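Local coordinates for protein catechol O-methyltransferase (Niastella koreensis, PDB 7CVU) that catalyses the magnesium-dependent transfer of a methyl group from S-adenosyl-L-methionine to catechol-like compounds, without regiospecificity between the meta and para hydroxyls of protocatechuic acid, at residues 163-168 / 211-216. Numbering follows the deposited sequence.
Sequences VADNVI and EYDGMA
The metal-binding end of strand 161-165 meets strand 213-220 here, Ala164 pairing antiparallel with Ala216 through two bonds, Ala164 N to Ala216 O 3.0 Å and Ala216 N to Ala164 O 2.8 Å. Further on, Gly214 O takes the straight bond from Val167 N (3.0 Å, 167°) and a weak one from Asn166 N. This is the class I methyltransferase sheet, in which 213-220 runs antiparallel to 161-165, the last of the parallel strands on this side; Asp165 and Asn166 are magnesium ligands. Asp165 OD1 sits 2.5 Å from Asp213 OD2, the carboxylate planes 72° apart; Asp165 OD2 is salt-bridged to Lys210 NZ and hydrogen-bonded to Gln45 NE2. Both aspartates carry CG anti to the backbone N, which brings their carboxylates together. A water bonded to Ile168 N (3.0 Å to the water oxygen) reaches Gly214 N weakly. With CG1 between its own N and carbonyl carbon (chi1 65°), Ile168 lays CG1 3.5 Å from Gly214 N and sends CD1 over a face of the Tyr212 ring, a CH-pi contact 4.0 Å from the centroid. That ring also meets Phe6 of the second subunit.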
ATOM      1  N   VAL C 163       1.355   2.468  10.010  1.00 11.22           N
ATOM      2  CA  VAL C 163       0.929   1.135   9.525  1.00 11.21           C
ATOM      3  C   VAL C 163       0.749   0.261  10.747  1.00 11.32           C
ATOM      4  O   VAL C 163       1.668   0.194  11.557  1.00 12.55           O
ATOM      5  CB  VAL C 163       1.954   0.528   8.543  1.00 11.37           C
ATOM      6  CG1 VAL C 163       1.517  -0.869   8.083  1.00 12.20           C
ATOM      7  CG2 VAL C 163       2.245   1.470   7.393  1.00 12.39           C
ATOM      8  N   ALA C 164      -0.442  -0.334  10.910  1.00 12.22           N
ATOM      9  CA  ALA C 164      -0.781  -1.301  11.977  1.00 12.48           C
ATOM     10  C   ALA C 164      -1.158  -2.637  11.356  1.00 12.28           C
ATOM     11  O   ALA C 164      -2.073  -2.680  10.511  1.00 12.86           O
ATOM     12  CB  ALA C 164      -1.924  -0.772  12.808  1.00 12.58           C
ATOM     13  N   ASP C 165      -0.400  -3.694  11.659  1.00 12.91           N
ATOM     14  CA  ASP C 165      -0.606  -4.995  10.981  1.00 12.98           C
ATOM     15  C   ASP C 165      -1.611  -5.850  11.745  1.00 14.14           C
ATOM     16  O   ASP C 165      -1.723  -5.700  12.996  1.00 14.89           O
ATOM     17  CB  ASP C 165       0.697  -5.793  10.877  1.00 13.44           C
ATOM     18  CG  ASP C 165       0.686  -6.843   9.783  1.00 16.35           C
ATOM     19  OD1 ASP C 165      -0.092  -6.708   8.851  1.00 16.37           O
ATOM     20  OD2 ASP C 165       1.467  -7.801   9.865  1.00 18.10           O
ATOM     21  N   ASN C 166      -2.324  -6.685  10.997  1.00 12.84           N
ATOM     22  CA  ASN C 166      -3.113  -7.833  11.475  1.00 13.37           C
ATOM     23  C   ASN C 166      -4.325  -7.345  12.285  1.00 11.90           C
ATOM     24  O   ASN C 166      -4.475  -7.785  13.449  1.00 13.02           O
ATOM     25  CB  ASN C 166      -2.239  -8.758  12.300  1.00 16.20           C
ATOM     26  CG  ASN C 166      -2.722 -10.186  12.283  1.00 20.50           C
ATOM     27  OD1 ASN C 166      -3.819 -10.477  11.782  1.00 20.20           O
ATOM     28  ND2 ASN C 166      -1.904 -11.045  12.891  1.00 26.72           N
ATOM     29  N   VAL C 167      -5.115  -6.460  11.690  1.00 11.32           N
ATOM     30  CA  VAL C 167      -6.252  -5.780  12.371  1.00 11.32           C
ATOM     31  C   VAL C 167      -7.600  -6.406  11.996  1.00 11.61           C
ATOM     32  O   VAL C 167      -8.626  -5.870  12.471  1.00 12.05           O
ATOM     33  CB  VAL C 167      -6.245  -4.257  12.154  1.00 13.11           C
ATOM     34  CG1 VAL C 167      -4.965  -3.688  12.759  1.00 13.57           C
ATOM     35  CG2 VAL C 167      -6.435  -3.832  10.711  1.00 13.53           C
ATOM     36  N   ILE C 168      -7.649  -7.460  11.175  1.00 12.22           N
ATOM     37  CA  ILE C 168      -8.968  -8.076  10.812  1.00 12.45           C
ATOM     38  C   ILE C 168      -9.076  -9.492  11.408  1.00 12.98           C
ATOM     39  O   ILE C 168     -10.215 -10.016  11.423  1.00 12.82           O
ATOM     40  CB  ILE C 168      -9.263  -8.054   9.303  1.00 14.10           C
ATOM     41  CG1 ILE C 168      -8.271  -8.926   8.544  1.00 14.23           C
ATOM     42  CG2 ILE C 168      -9.343  -6.621   8.751  1.00 16.14           C
ATOM     43  CD1 ILE C 168      -8.632  -9.124   7.048  1.00 14.29           C
ATOM     44  N   GLU C 211      -0.973 -15.232   4.720  1.00 20.85           N
ATOM     45  CA  GLU C 211      -2.131 -15.966   4.139  1.00 19.65           C
ATOM     46  C   GLU C 211      -3.312 -15.016   3.908  1.00 16.86           C
ATOM     47  O   GLU C 211      -3.741 -14.941   2.809  1.00 14.68           O
ATOM     48  CB  GLU C 211      -2.586 -17.154   4.988  1.00 25.24           C
ATOM     49  CG  GLU C 211      -1.733 -18.402   4.786  1.00 29.30           C
ATOM     50  CD  GLU C 211      -0.351 -18.219   5.358  1.00 33.87           C
ATOM     51  OE1 GLU C 211       0.635 -18.482   4.629  1.00 35.56           O
ATOM     52  OE2 GLU C 211      -0.275 -17.752   6.525  1.00 40.74           O
ATOM     53  N   TYR C 212      -3.777 -14.345   4.955  1.00 15.18           N
ATOM     54  CA  TYR C 212      -4.956 -13.415   4.942  1.00 14.93           C
ATOM     55  C   TYR C 212      -4.701 -12.355   6.007  1.00 14.51           C
ATOM     56  O   TYR C 212      -4.496 -12.704   7.197  1.00 15.45           O
ATOM     57  CB  TYR C 212      -6.255 -14.176   5.228  1.00 14.31           C
ATOM     58  CG  TYR C 212      -7.513 -13.349   5.231  1.00 12.86           C
ATOM     59  CD1 TYR C 212      -7.703 -12.294   4.352  1.00 14.19           C
ATOM     60  CD2 TYR C 212      -8.569 -13.695   6.053  1.00 14.34           C
ATOM     61  CE1 TYR C 212      -8.860 -11.543   4.367  1.00 14.81           C
ATOM     62  CE2 TYR C 212      -9.742 -12.982   6.048  1.00 14.33           C
ATOM     63  CZ  TYR C 212      -9.888 -11.898   5.205  1.00 14.37           C
ATOM     64  OH  TYR C 212     -11.048 -11.197   5.155  1.00 14.31           O
ATOM     65  N   ASP C 213      -4.535 -11.108   5.585  1.00 15.63           N
ATOM     66  CA  ASP C 213      -4.076 -10.038   6.504  1.00 15.07           C
ATOM     67  C   ASP C 213      -4.904  -8.790   6.262  1.00 15.26           C
ATOM     68  O   ASP C 213      -5.263  -8.514   5.095  1.00 16.50           O
ATOM     69  CB  ASP C 213      -2.589  -9.746   6.330  1.00 16.45           C
ATOM     70  CG  ASP C 213      -1.986  -8.857   7.409  1.00 17.35           C
ATOM     71  OD1 ASP C 213      -2.579  -8.725   8.472  1.00 17.44           O
ATOM     72  OD2 ASP C 213      -0.852  -8.389   7.203  1.00 18.34           O
ATOM     73  N   GLY C 214      -5.158  -8.041   7.335  1.00 13.15           N
ATOM     74  CA  GLY C 214      -5.637  -6.656   7.220  1.00 12.69           C
ATOM     75  C   GLY C 214      -4.582  -5.697   7.715  1.00 12.17           C
ATOM     76  O   GLY C 214      -4.119  -5.850   8.876  1.00 13.63           O
ATOM     77  N   MET C 215      -4.146  -4.792   6.865  1.00 12.38           N
ATOM     78  CA  MET C 215      -3.086  -3.811   7.239  1.00 11.99           C
ATOM     79  C   MET C 215      -3.715  -2.426   7.263  1.00 10.41           C
ATOM     80  O   MET C 215      -4.195  -1.971   6.214  1.00 10.23           O
ATOM     81  CB  MET C 215      -1.922  -3.853   6.245  1.00 13.15           C
ATOM     82  CG  MET C 215      -1.216  -5.170   6.254  1.00 14.34           C
ATOM     83  SD  MET C 215       0.312  -5.178   5.264  1.00 17.99           S
ATOM     84  CE  MET C 215       1.290  -4.139   6.347  1.00 14.40           C
ATOM     85  N   ALA C 216      -3.726  -1.762   8.414  1.00 11.42           N
ATOM     86  CA  ALA C 216      -4.277  -0.390   8.491  1.00 10.57           C
ATOM     87  C   ALA C 216      -3.182   0.578   8.028  1.00 11.26           C
ATOM     88  O   ALA C 216      -2.045   0.432   8.458  1.00 11.74           O
ATOM     89  CB  ALA C 216      -4.767  -0.043   9.857  1.00 10.77           C
TER
HETATM   90  O   HOH W   1      -5.509  -9.435  10.385  1.00 15.00           O